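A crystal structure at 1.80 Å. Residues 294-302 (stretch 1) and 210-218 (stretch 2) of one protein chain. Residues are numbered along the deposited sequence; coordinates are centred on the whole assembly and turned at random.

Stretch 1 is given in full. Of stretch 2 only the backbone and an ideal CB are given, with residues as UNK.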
# COMPACT_ATOMS: atom_id res chain seq x y z
N ALA A 294 1.32 -4.95 14.81
CA ALA A 294 0.80 -5.11 13.46
C ALA A 294 -0.63 -5.63 13.50
O ALA A 294 -1.50 -5.14 12.77
CB ALA A 294 1.68 -6.05 12.67
N THR A 295 -0.88 -6.61 14.37
CA THR A 295 -2.22 -7.20 14.49
C THR A 295 -3.27 -6.15 14.85
O THR A 295 -4.34 -6.11 14.23
CB THR A 295 -2.24 -8.40 15.48
OG1 THR A 295 -1.37 -9.43 15.00
CG2 THR A 295 -3.66 -8.98 15.59
N GLU A 296 -2.95 -5.28 15.81
CA GLU A 296 -3.90 -4.23 16.22
C GLU A 296 -4.18 -3.22 15.11
O GLU A 296 -5.33 -2.84 14.90
CB GLU A 296 -3.44 -3.52 17.50
CG GLU A 296 -4.52 -2.55 18.05
CD GLU A 296 -4.03 -1.55 19.09
OE1 GLU A 296 -2.89 -1.69 19.60
OE2 GLU A 296 -4.81 -0.62 19.41
N LEU A 297 -3.14 -2.76 14.42
CA LEU A 297 -3.30 -1.87 13.27
C LEU A 297 -4.17 -2.51 12.20
O LEU A 297 -5.14 -1.91 11.74
CB LEU A 297 -1.94 -1.47 12.69
CG LEU A 297 -1.24 -0.29 13.37
CD1 LEU A 297 0.26 -0.32 13.05
CD2 LEU A 297 -1.85 1.03 12.89
N LYS A 298 -3.83 -3.75 11.81
CA LYS A 298 -4.59 -4.46 10.78
C LYS A 298 -6.06 -4.65 11.19
O LYS A 298 -6.96 -4.34 10.40
CB LYS A 298 -3.95 -5.81 10.45
CG LYS A 298 -4.71 -6.60 9.39
CD LYS A 298 -3.87 -7.75 8.82
CE LYS A 298 -4.70 -8.58 7.85
NZ LYS A 298 -3.91 -9.70 7.29
N ARG A 299 -6.27 -5.15 12.41
CA ARG A 299 -7.62 -5.32 12.95
C ARG A 299 -8.44 -4.02 12.94
O ARG A 299 -9.57 -4.01 12.48
CB ARG A 299 -7.55 -5.90 14.38
CG ARG A 299 -8.91 -6.17 15.02
CD ARG A 299 -8.77 -6.72 16.45
NE ARG A 299 -8.14 -5.75 17.36
CZ ARG A 299 -6.94 -5.89 17.91
NH1 ARG A 299 -6.20 -6.97 17.68
NH2 ARG A 299 -6.47 -4.95 18.72
N THR A 300 -7.87 -2.93 13.45
CA THR A 300 -8.61 -1.67 13.47
C THR A 300 -8.97 -1.22 12.05
O THR A 300 -10.09 -0.80 11.81
CB THR A 300 -7.88 -0.57 14.26
OG1 THR A 300 -7.69 -1.00 15.61
CG2 THR A 300 -8.70 0.73 14.27
N LEU A 301 -8.03 -1.34 11.11
CA LEU A 301 -8.33 -1.00 9.71
C LEU A 301 -9.50 -1.81 9.16
O LEU A 301 -10.44 -1.24 8.59
CB LEU A 301 -7.11 -1.21 8.82
CG LEU A 301 -7.30 -0.74 7.37
CD1 LEU A 301 -7.25 0.80 7.28
CD2 LEU A 301 -6.26 -1.36 6.46
N LEU A 302 -9.44 -3.12 9.35
CA LEU A 302 -10.45 -4.02 8.81
C LEU A 302 -11.79 -3.91 9.51
O LEU A 302 -12.82 -3.89 8.84
CB LEU A 302 -9.96 -5.47 8.83
CG LEU A 302 -8.66 -5.70 8.06
CD1 LEU A 302 -8.36 -7.19 8.03
CD2 LEU A 302 -8.71 -5.11 6.64
N UNK A 210 -2.92 -17.42 9.64
CA UNK A 210 -4.00 -16.51 9.22
C UNK A 210 -4.14 -15.37 10.22
O UNK A 210 -4.21 -14.20 9.83
CB UNK A 210 -5.33 -17.26 9.09
N UNK A 211 -4.15 -15.71 11.50
CA UNK A 211 -4.33 -14.74 12.59
C UNK A 211 -3.19 -13.73 12.70
O UNK A 211 -3.43 -12.57 13.03
CB UNK A 211 -4.47 -15.48 13.92
N UNK A 212 -1.96 -14.17 12.43
CA UNK A 212 -0.79 -13.26 12.44
C UNK A 212 -0.39 -12.68 11.08
O UNK A 212 0.62 -11.97 10.97
CB UNK A 212 0.42 -14.01 13.01
N UNK A 213 -1.16 -12.99 10.04
CA UNK A 213 -0.86 -12.55 8.66
C UNK A 213 -0.58 -11.03 8.59
O UNK A 213 -1.45 -10.23 8.93
CB UNK A 213 -2.03 -12.90 7.74
N UNK A 214 0.65 -10.64 8.20
CA UNK A 214 1.05 -9.23 8.15
C UNK A 214 0.74 -8.51 6.82
O UNK A 214 1.04 -7.33 6.69
CB UNK A 214 2.55 -9.14 8.42
N UNK A 215 0.15 -9.23 5.87
CA UNK A 215 -0.20 -8.67 4.55
C UNK A 215 -1.65 -8.15 4.55
O UNK A 215 -2.55 -8.83 5.02
CB UNK A 215 -0.02 -9.73 3.46
N UNK A 216 -1.84 -6.95 4.00
CA UNK A 216 -3.16 -6.38 3.74
C UNK A 216 -3.29 -6.22 2.23
O UNK A 216 -2.55 -5.44 1.61
CB UNK A 216 -3.36 -5.05 4.46
N UNK A 217 -4.19 -7.00 1.64
CA UNK A 217 -4.33 -7.13 0.18
C UNK A 217 -5.41 -6.18 -0.29
O UNK A 217 -6.54 -6.26 0.17
CB UNK A 217 -4.66 -8.57 -0.23
N UNK A 218 -5.05 -5.29 -1.21
CA UNK A 218 -5.90 -4.16 -1.56
C UNK A 218 -6.41 -4.24 -3.01
O UNK A 218 -5.62 -4.39 -3.95
CB UNK A 218 -5.13 -2.85 -1.35

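Positions 210 and 211 are helical by their backbone angles (-66/-47 and -65/-36), and at both CA-to-CB points away from stretch 1, with nothing of it within 5.5 Å of either ideal CB. Stretch 1 therefore sets little constraint, and any helix-compatible residue, polar ones included, would do. Both are lysine. Lys210 contributes through its backbone: its O accepts a hydrogen bond from water 1 (2.9 Å), which in turn accepts one from Lys298 NZ (3.1 Å).

Position 212 also points away, although its CA lies 6.6 Å from the CA of Thr295. With the ideal CB 5.3 Å from Thr295 OG1, many residues would fit. It is Gln212.

Position 213 is far more informative. Its CA-to-CB bond runs sideways, yet the ideal CB is 3.7 Å from Lys298 NZ, at the end of a side chain extended through four t rotamers. Lys298 NZ donates to the backbone O of 213 at 3.0 Å and to the backbone O of 215 at 2.8 Å, contacts that require no particular side chain. A nearby positive charge favours an acidic or neutral acceptor group; a short one would suffice. The residue is Asp213, with OD2 3.6 Å from Lys298 NZ, a long salt bridge. Water 2 accepts from Lys298 NZ (2.8 Å) and donates weakly to Asp213 OD2 (3.4 Å). Asp213 OD1 also accepts from the backbone N of 215 at 3.0 Å, tying the turn to the start of the strand.

Position 214 points away, its ideal CB 5.3 Å from Ala294 CB. A phi of -89° permits proline among many others, and Pro214 is found.

Position 215 begins the strand and points away; with its ideal CB 5.5 Å from Lys298 NZ, beta-branched or other strand-compatible residues are reasonable. It is Val215, whose carbonyl makes the shorter of the two direct bonds to Lys298.

Position 216 points toward the helix, its ideal CB 5.1 Å from both Lys298 CE and Leu301 CD2. That gap suits a medium-sized apolar chain such as leucine, isoleucine or methionine. Ile216 (chi1 m, chi2 t) places CG1 3.8 Å from Lys298 CD and CD1 4.0 Å from Leu301 CD2.

Position 217 points sideways, with no CB neighbour, so stretch 1 does not select, and a strand-compatible residue, short or long, would do. Arg217 reaches back to Asp213: its NH2 forms a salt bridge with Asp213 OD2 (2.8 Å). Arg217 NH1 lies 4.3 Å from Lys298 NZ, two like charges close together; Asp213 OD2 is salt-bridged to both side chains.

At 218 nothing of stretch 1 lies within 5.5 Å of the ideal CB, and phi/psi of -115/127 is extended, so any strand-compatible residue would do; it is Val218.

Stretch 2 (210-218) KKQDPVIRV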
# COMPACT_ATOMS: atom_id res chain seq x y z
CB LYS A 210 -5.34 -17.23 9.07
CG LYS A 210 -5.41 -18.25 7.95
CD LYS A 210 -6.79 -18.92 7.84
CE LYS A 210 -7.29 -19.43 9.18
NZ LYS A 210 -8.58 -20.18 9.08
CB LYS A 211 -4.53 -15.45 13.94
CG LYS A 211 -5.88 -16.17 14.09
CD LYS A 211 -6.03 -16.73 15.52
CE LYS A 211 -7.30 -17.57 15.69
NZ LYS A 211 -8.54 -16.81 15.35
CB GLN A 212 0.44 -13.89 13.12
CG GLN A 212 0.23 -15.25 13.71
CD GLN A 212 1.51 -15.86 14.23
OE1 GLN A 212 1.80 -15.81 15.43
NE2 GLN A 212 2.27 -16.49 13.34
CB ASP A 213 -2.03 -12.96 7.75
CG ASP A 213 -1.84 -12.55 6.29
OD1 ASP A 213 -0.74 -12.13 5.87
OD2 ASP A 213 -2.83 -12.67 5.54
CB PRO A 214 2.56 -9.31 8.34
CG PRO A 214 2.94 -10.54 7.58
CD PRO A 214 1.77 -11.51 7.78
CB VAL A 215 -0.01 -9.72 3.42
CG1 VAL A 215 -0.32 -9.11 2.03
CG2 VAL A 215 1.42 -10.29 3.44
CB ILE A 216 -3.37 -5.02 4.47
CG1 ILE A 216 -3.30 -5.23 5.99
CG2 ILE A 216 -4.72 -4.40 4.09
CD1 ILE A 216 -3.23 -3.92 6.78
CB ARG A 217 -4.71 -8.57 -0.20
CG ARG A 217 -3.69 -9.62 0.24
CD ARG A 217 -4.34 -11.00 0.50
NE ARG A 217 -3.34 -11.89 1.09
CZ ARG A 217 -3.11 -11.98 2.40
NH1 ARG A 217 -3.84 -11.25 3.25
NH2 ARG A 217 -2.17 -12.80 2.85
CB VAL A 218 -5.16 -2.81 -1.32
CG1 VAL A 218 -6.04 -1.61 -1.73
CG2 VAL A 218 -4.73 -2.67 0.17
O HOH W 1 -4.63 -11.37 9.77
O HOH W 2 -5.89 -11.16 5.99
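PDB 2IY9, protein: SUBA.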